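Local structure of putative GH105 family protein (Salmonella enterica subsp. enterica serovar Paratyphi A, 3QWT) at residues D243-L248 with K310-R315; G303-V308 with T374-N379. The protein is of unknown function but, as a possible GH105 family member with an alpha/alpha toroid, is probably a glycoside hydrolase. All blocks are in the same frame, centred on the assembly; numbering follows the deposited sequence.

Contact 1 of 2, residues D243-L248 with K310-R315; sequences DFLELL and KRYVER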
loop_
_atom_site.group_PDB
_atom_site.type_symbol
_atom_site.label_atom_id
_atom_site.label_comp_id
_atom_site.label_asym_id
_atom_site.label_seq_id
_atom_site.Cartn_x
_atom_site.Cartn_y
_atom_site.Cartn_z
ATOM N N ASP A 243 10.615 -26.332 -11.608
ATOM C CA ASP A 243 10.603 -26.139 -10.161
ATOM C C ASP A 243 10.922 -24.702 -9.792
ATOM O O ASP A 243 10.326 -24.135 -8.879
ATOM C CB ASP A 243 11.545 -27.126 -9.472
ATOM C CG ASP A 243 10.958 -28.532 -9.409
ATOM O OD1 ASP A 243 9.927 -28.795 -10.068
ATOM O OD2 ASP A 243 11.527 -29.369 -8.705
ATOM N N PHE A 244 11.851 -24.111 -10.529
ATOM C CA PHE A 244 12.226 -22.727 -10.314
ATOM C C PHE A 244 11.028 -21.813 -10.627
ATOM O O PHE A 244 10.690 -20.916 -9.845
ATOM C CB PHE A 244 13.446 -22.395 -11.172
ATOM C CG PHE A 244 14.042 -21.049 -10.898
ATOM C CD1 PHE A 244 14.368 -20.672 -9.619
ATOM C CD2 PHE A 244 14.280 -20.165 -11.933
ATOM C CE1 PHE A 244 14.911 -19.440 -9.375
ATOM C CE2 PHE A 244 14.819 -18.940 -11.697
ATOM C CZ PHE A 244 15.139 -18.572 -10.409
ATOM N N LEU A 245 10.364 -22.069 -11.749
ATOM C CA LEU A 245 9.220 -21.259 -12.137
ATOM C C LEU A 245 8.126 -21.303 -11.087
ATOM O O LEU A 245 7.453 -20.302 -10.799
ATOM C CB LEU A 245 8.651 -21.741 -13.455
ATOM C CG LEU A 245 9.435 -21.343 -14.699
ATOM C CD1 LEU A 245 8.737 -21.911 -15.923
ATOM C CD2 LEU A 245 9.557 -19.835 -14.781
ATOM N N GLU A 246 7.936 -22.481 -10.520
ATOM C CA GLU A 246 6.888 -22.661 -9.540
ATOM C C GLU A 246 7.249 -21.891 -8.272
ATOM O O GLU A 246 6.388 -21.241 -7.675
ATOM C CB GLU A 246 6.700 -24.151 -9.254
ATOM C CG GLU A 246 5.709 -24.465 -8.154
ATOM C CD GLU A 246 5.539 -25.970 -7.975
ATOM O OE1 GLU A 246 4.497 -26.496 -8.398
ATOM O OE2 GLU A 246 6.461 -26.622 -7.438
ATOM N N LEU A 247 8.520 -21.975 -7.874
ATOM C CA LEU A 247 9.060 -21.123 -6.835
ATOM C C LEU A 247 8.802 -19.641 -7.106
ATOM O O LEU A 247 8.352 -18.921 -6.219
ATOM C CB LEU A 247 10.557 -21.352 -6.638
ATOM C CG LEU A 247 10.924 -22.230 -5.441
ATOM C CD1 LEU A 247 12.419 -22.486 -5.405
ATOM C CD2 LEU A 247 10.443 -21.598 -4.139
ATOM N N LEU A 248 9.088 -19.185 -8.323
ATOM C CA LEU A 248 9.043 -17.751 -8.601
ATOM C C LEU A 248 7.618 -17.220 -8.593
ATOM O O LEU A 248 7.380 -16.072 -8.217
ATOM C CB LEU A 248 9.724 -17.411 -9.929
ATOM C CG LEU A 248 11.253 -17.426 -9.956
ATOM C CD1 LEU A 248 11.798 -17.207 -11.374
ATOM C CD2 LEU A 248 11.817 -16.418 -9.011
ATOM N N LYS A 310 1.608 -27.864 -15.699
ATOM C CA LYS A 310 1.616 -26.426 -15.403
ATOM C C LYS A 310 1.325 -25.582 -16.635
ATOM O O LYS A 310 1.186 -24.377 -16.528
ATOM C CB LYS A 310 2.955 -25.985 -14.806
ATOM C CG LYS A 310 3.281 -26.584 -13.450
ATOM C CD LYS A 310 2.211 -26.271 -12.422
ATOM C CE LYS A 310 2.731 -26.507 -11.019
ATOM N NZ LYS A 310 3.656 -25.420 -10.591
ATOM N N ARG A 311 1.245 -26.227 -17.796
ATOM C CA ARG A 311 0.946 -25.554 -19.062
ATOM C C ARG A 311 2.076 -24.651 -19.578
ATOM O O ARG A 311 1.850 -23.755 -20.392
ATOM C CB ARG A 311 -0.378 -24.793 -18.972
ATOM C CG ARG A 311 -1.572 -25.700 -18.715
ATOM C CD ARG A 311 -2.633 -25.007 -17.874
ATOM N NE ARG A 311 -3.894 -24.932 -18.594
ATOM C CZ ARG A 311 -4.360 -23.827 -19.164
ATOM N NH1 ARG A 311 -5.522 -23.851 -19.815
ATOM N NH2 ARG A 311 -3.665 -22.696 -19.076
ATOM N N TYR A 312 3.292 -24.898 -19.108
ATOM C CA TYR A 312 4.465 -24.268 -19.689
ATOM C C TYR A 312 4.678 -24.729 -21.122
ATOM O O TYR A 312 5.279 -24.009 -21.908
ATOM C CB TYR A 312 5.711 -24.574 -18.872
ATOM C CG TYR A 312 5.602 -24.209 -17.414
ATOM C CD1 TYR A 312 4.864 -23.107 -16.989
ATOM C CD2 TYR A 312 6.244 -24.968 -16.460
ATOM C CE1 TYR A 312 4.788 -22.779 -15.632
ATOM C CE2 TYR A 312 6.163 -24.659 -15.127
ATOM C CZ TYR A 312 5.441 -23.572 -14.715
ATOM O OH TYR A 312 5.399 -23.315 -13.370
ATOM N N VAL A 313 4.223 -25.947 -21.436
ATOM C CA VAL A 313 4.186 -26.455 -22.807
ATOM C C VAL A 313 2.816 -27.087 -23.070
ATOM O O VAL A 313 2.103 -27.449 -22.128
ATOM C CB VAL A 313 5.310 -27.490 -23.087
ATOM C CG1 VAL A 313 6.637 -27.000 -22.535
ATOM C CG2 VAL A 313 4.961 -28.856 -22.493
ATOM N N GLU A 314 2.460 -27.233 -24.347
ATOM C CA GLU A 314 1.155 -27.772 -24.746
ATOM C C GLU A 314 0.930 -29.244 -24.385
ATOM O O GLU A 314 1.883 -29.982 -24.133
ATOM C CB GLU A 314 0.949 -27.576 -26.246
ATOM C CG GLU A 314 0.900 -26.123 -26.674
ATOM C CD GLU A 314 1.366 -25.937 -28.105
ATOM O OE1 GLU A 314 0.860 -25.017 -28.785
ATOM O OE2 GLU A 314 2.245 -26.711 -28.548
ATOM N N ARG A 315 -0.336 -29.662 -24.391
ATOM C CA ARG A 315 -0.741 -31.005 -23.966
ATOM C C ARG A 315 -0.102 -32.143 -24.747
ATOM O O ARG A 315 0.097 -33.238 -24.205
ATOM C CB ARG A 315 -2.261 -31.182 -24.087
ATOM C CG ARG A 315 -3.099 -30.342 -23.158
ATOM C CD ARG A 315 -3.287 -30.995 -21.803
ATOM N NE ARG A 315 -3.721 -29.989 -20.839
ATOM C CZ ARG A 315 -3.757 -30.161 -19.524
ATOM N NH1 ARG A 315 -3.387 -31.323 -18.995
ATOM N NH2 ARG A 315 -4.166 -29.165 -18.744
#

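Contact 2 of 2, residues G303-V308 with T374-N379; sequences GILKAV and TEYLRN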
loop_
_atom_site.group_PDB
_atom_site.type_symbol
_atom_site.label_atom_id
_atom_site.label_comp_id
_atom_site.label_asym_id
_atom_site.label_seq_id
_atom_site.Cartn_x
_atom_site.Cartn_y
_atom_site.Cartn_z
ATOM N N GLY A 303 10.186 -33.470 -15.801
ATOM C CA GLY A 303 10.025 -32.098 -16.256
ATOM C C GLY A 303 8.946 -31.953 -17.302
ATOM O O GLY A 303 8.108 -31.046 -17.235
ATOM N N ILE A 304 8.967 -32.848 -18.282
ATOM C CA ILE A 304 7.981 -32.807 -19.345
ATOM C C ILE A 304 6.584 -32.997 -18.772
ATOM O O ILE A 304 5.654 -32.290 -19.139
ATOM C CB ILE A 304 8.286 -33.840 -20.427
ATOM C CG1 ILE A 304 9.632 -33.511 -21.075
ATOM C CG2 ILE A 304 7.174 -33.864 -21.473
ATOM C CD1 ILE A 304 10.106 -34.535 -22.112
ATOM N N LEU A 305 6.442 -33.930 -17.846
ATOM C CA LEU A 305 5.166 -34.119 -17.174
ATOM C C LEU A 305 4.730 -32.849 -16.466
ATOM O O LEU A 305 3.596 -32.410 -16.608
ATOM C CB LEU A 305 5.265 -35.245 -16.152
ATOM C CG LEU A 305 5.131 -36.662 -16.683
ATOM C CD1 LEU A 305 5.438 -37.685 -15.586
ATOM C CD2 LEU A 305 3.733 -36.844 -17.246
ATOM N N LYS A 306 5.635 -32.266 -15.689
ATOM C CA LYS A 306 5.283 -31.109 -14.879
ATOM C C LYS A 306 5.008 -29.904 -15.771
ATOM O O LYS A 306 4.090 -29.136 -15.518
ATOM C CB LYS A 306 6.380 -30.793 -13.863
ATOM C CG LYS A 306 5.936 -29.782 -12.806
ATOM C CD LYS A 306 6.994 -29.601 -11.739
ATOM C CE LYS A 306 6.537 -28.608 -10.681
ATOM N NZ LYS A 306 7.268 -28.846 -9.422
ATOM N N ALA A 307 5.790 -29.762 -16.833
ATOM C CA ALA A 307 5.602 -28.651 -17.749
ATOM C C ALA A 307 4.261 -28.776 -18.480
ATOM O O ALA A 307 3.646 -27.775 -18.843
ATOM C CB ALA A 307 6.762 -28.552 -18.724
ATOM N N VAL A 308 3.790 -29.998 -18.684
ATOM C CA VAL A 308 2.476 -30.147 -19.285
ATOM C C VAL A 308 1.434 -29.784 -18.228
ATOM O O VAL A 308 0.524 -28.978 -18.465
ATOM C CB VAL A 308 2.217 -31.572 -19.833
ATOM C CG1 VAL A 308 0.737 -31.757 -20.147
ATOM C CG2 VAL A 308 3.059 -31.844 -21.087
ATOM N N THR A 374 6.524 -39.906 -9.206
ATOM C CA THR A 374 5.628 -39.156 -8.319
ATOM C C THR A 374 4.792 -38.139 -9.071
ATOM O O THR A 374 3.603 -37.968 -8.806
ATOM C CB THR A 374 6.387 -38.450 -7.201
ATOM O OG1 THR A 374 7.050 -39.425 -6.390
ATOM C CG2 THR A 374 5.421 -37.658 -6.340
ATOM N N GLU A 375 5.418 -37.451 -10.015
ATOM C CA GLU A 375 4.683 -36.540 -10.864
ATOM C C GLU A 375 3.643 -37.337 -11.672
ATOM O O GLU A 375 2.522 -36.871 -11.899
ATOM C CB GLU A 375 5.648 -35.745 -11.754
ATOM C CG GLU A 375 4.977 -34.840 -12.787
ATOM C CD GLU A 375 4.165 -33.686 -12.189
ATOM O OE1 GLU A 375 4.565 -33.136 -11.157
ATOM O OE2 GLU A 375 3.129 -33.305 -12.774
ATOM N N TYR A 376 3.997 -38.553 -12.074
ATOM C CA TYR A 376 3.074 -39.372 -12.855
ATOM C C TYR A 376 1.863 -39.808 -12.021
ATOM O O TYR A 376 0.754 -39.966 -12.551
ATOM C CB TYR A 376 3.793 -40.587 -13.432
ATOM C CG TYR A 376 3.001 -41.321 -14.502
ATOM C CD1 TYR A 376 2.461 -42.584 -14.253
ATOM C CD2 TYR A 376 2.803 -40.758 -15.759
ATOM C CE1 TYR A 376 1.751 -43.257 -15.211
ATOM C CE2 TYR A 376 2.084 -41.436 -16.740
ATOM C CZ TYR A 376 1.561 -42.686 -16.454
ATOM O OH TYR A 376 0.843 -43.380 -17.406
ATOM N N LEU A 377 2.083 -39.985 -10.717
ATOM C CA LEU A 377 1.006 -40.295 -9.780
ATOM C C LEU A 377 -0.079 -39.226 -9.757
ATOM O O LEU A 377 -1.228 -39.518 -9.433
ATOM C CB LEU A 377 1.546 -40.501 -8.361
ATOM C CG LEU A 377 1.890 -41.955 -8.000
ATOM C CD1 LEU A 377 2.459 -42.034 -6.598
ATOM C CD2 LEU A 377 0.680 -42.880 -8.133
ATOM N N ARG A 378 0.274 -37.989 -10.086
ATOM C CA ARG A 378 -0.734 -36.927 -10.111
ATOM C C ARG A 378 -1.833 -37.242 -11.115
ATOM O O ARG A 378 -2.976 -36.840 -10.930
ATOM C CB ARG A 378 -0.118 -35.555 -10.386
ATOM C CG ARG A 378 0.688 -34.997 -9.217
ATOM C CD ARG A 378 1.149 -33.581 -9.518
ATOM N NE ARG A 378 0.057 -32.614 -9.414
ATOM C CZ ARG A 378 -0.360 -32.087 -8.263
ATOM N NH1 ARG A 378 -1.359 -31.208 -8.243
ATOM N NH2 ARG A 378 0.226 -32.444 -7.126
ATOM N N ASN A 379 -1.488 -37.978 -12.166
ATOM C CA ASN A 379 -2.498 -38.504 -13.093
ATOM C C ASN A 379 -3.541 -39.422 -12.443
ATOM O O ASN A 379 -4.558 -39.741 -13.061
ATOM C CB ASN A 379 -1.844 -39.232 -14.270
ATOM C CG ASN A 379 -1.263 -38.280 -15.286
ATOM O OD1 ASN A 379 -1.644 -37.119 -15.348
ATOM N ND2 ASN A 379 -0.336 -38.770 -16.095
#

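Contact 1 of 2, residues D243-L248 with K310-R315
E246 OE1 receives K310 NZ at 2.6 Å, the one salt bridge between 243-248, the last residues of helix 231-248, and the loop 310-315, and also takes a hydrogen bond from a bound glycerol, probably carried over from the crystallisation liquor. The lysine nitrogen reaches OE1 on its anti side, 34° out of the carboxylate plane. E246 runs extended, with CG turned opposite the backbone N (chi1 175°), whereas K310 bends at its second and fourth torsions, and the two side chains cross at about a right angle. K310 NZ also lies 3.3 Å from E246 CG, so the ammonium group touches the aliphatic part of the glutamate as well. The other carboxylate oxygen, OE2, is paired with K306 of helix 294-309, the helix that leads into 310-315, and the same lysine bridges to D243 OD1.

Two residues after K310, the Y312 ring is held between two aliphatic groups. L245 and Y312 approach head-on: L245 CD1 stands 3.8 Å from the ring centroid, only 8° off the normal, a CH-pi contact over the middle of one face; K310 CB covers the opposite face, 3.4 Å above its plane and displaced toward the rim. At the phenol end, L245 CB lies 3.6 Å from Y312 OH. R311, with positive phi, closes helix 294-309 in a Schellman motif between K310 and Y312, which both set out from the backbone toward 243-248.

With its carboxylate shared by two lysines, E246 probably remains ionised, and the charge pairing lies beside an apolar leucine–tyrosine contact that joins the loop after helix 294-309 to the end of helix 231-248.

Contact 2 of 2, residues G303-V308 with T374-N379
Y376 meets L305 at the edge of its ring: L305 CD1 lies near the ring plane, 4.1 Å from Y376 CD2, and not over a face. The same methyl is 4.0 Å from Y376 CB and 3.9 Å from the backbone nitrogen Y376 N, so it fits where the tyrosine side chain leaves its helix. The other flat group, the E375 carboxylate, is turned toward the K306 backbone, with E375 OE2 3.7 Å from K306 CA.

The glutamate reaches this place through a bend. Its CG is opposite the backbone N (chi1 175°), which sends the chain across to helix 294-309, and chi2 of 65° then turns the carboxylate alongside K306. At the bend E375 CG touches L305 CB at 3.4 Å, the closest approach between 303-308 and 374-379, and the CA atoms of these two residues are 6.8 Å apart. Such close backbones join helix 294-309 to helix 363-377 near the C-terminus of the alpha/alpha toroid, within the region matched to glycosyl hydrolase family 88. Helix 318-330 adds to the packing through A321 against L305 and I325 against Y376, and Y376 OH is hydrogen-bonded to E322 OE1.

K306 and E375 cross at about a right angle, but their charged ends do not pair: K306 NZ and E375 OE1 are 5.4 Å apart. What meets is the lysine's aliphatic base, with K306 CG 4.0 Å from E375 OE1, while its extended chain leads away to D243 and E246. E375 OE2 instead forms a salt bridge with R309, one turn further along helix 294-309, and the buried carboxylate probably stays ionised beside that guanidinium group.

In the fold
The centres of contacts 1 and 2 lie about 11 Å apart, on the same side of the chain's centre, and both draw on helix 294-309 and its exit. Along the chain the segments alternate: 243-248, 303-308, 310-315, 374-379. Contact 2 uses the last turns of that helix against helix 363-377; contact 1 uses the loop just after it against helix 231-248. K306, a residue of contact 2, is the charged link to contact 1, and A307 O packs at 3.8 Å from Y312 CB. Helix 294-309 and its exit thus link helices 231-248 and 363-377, distant in sequence, within the helical toroid.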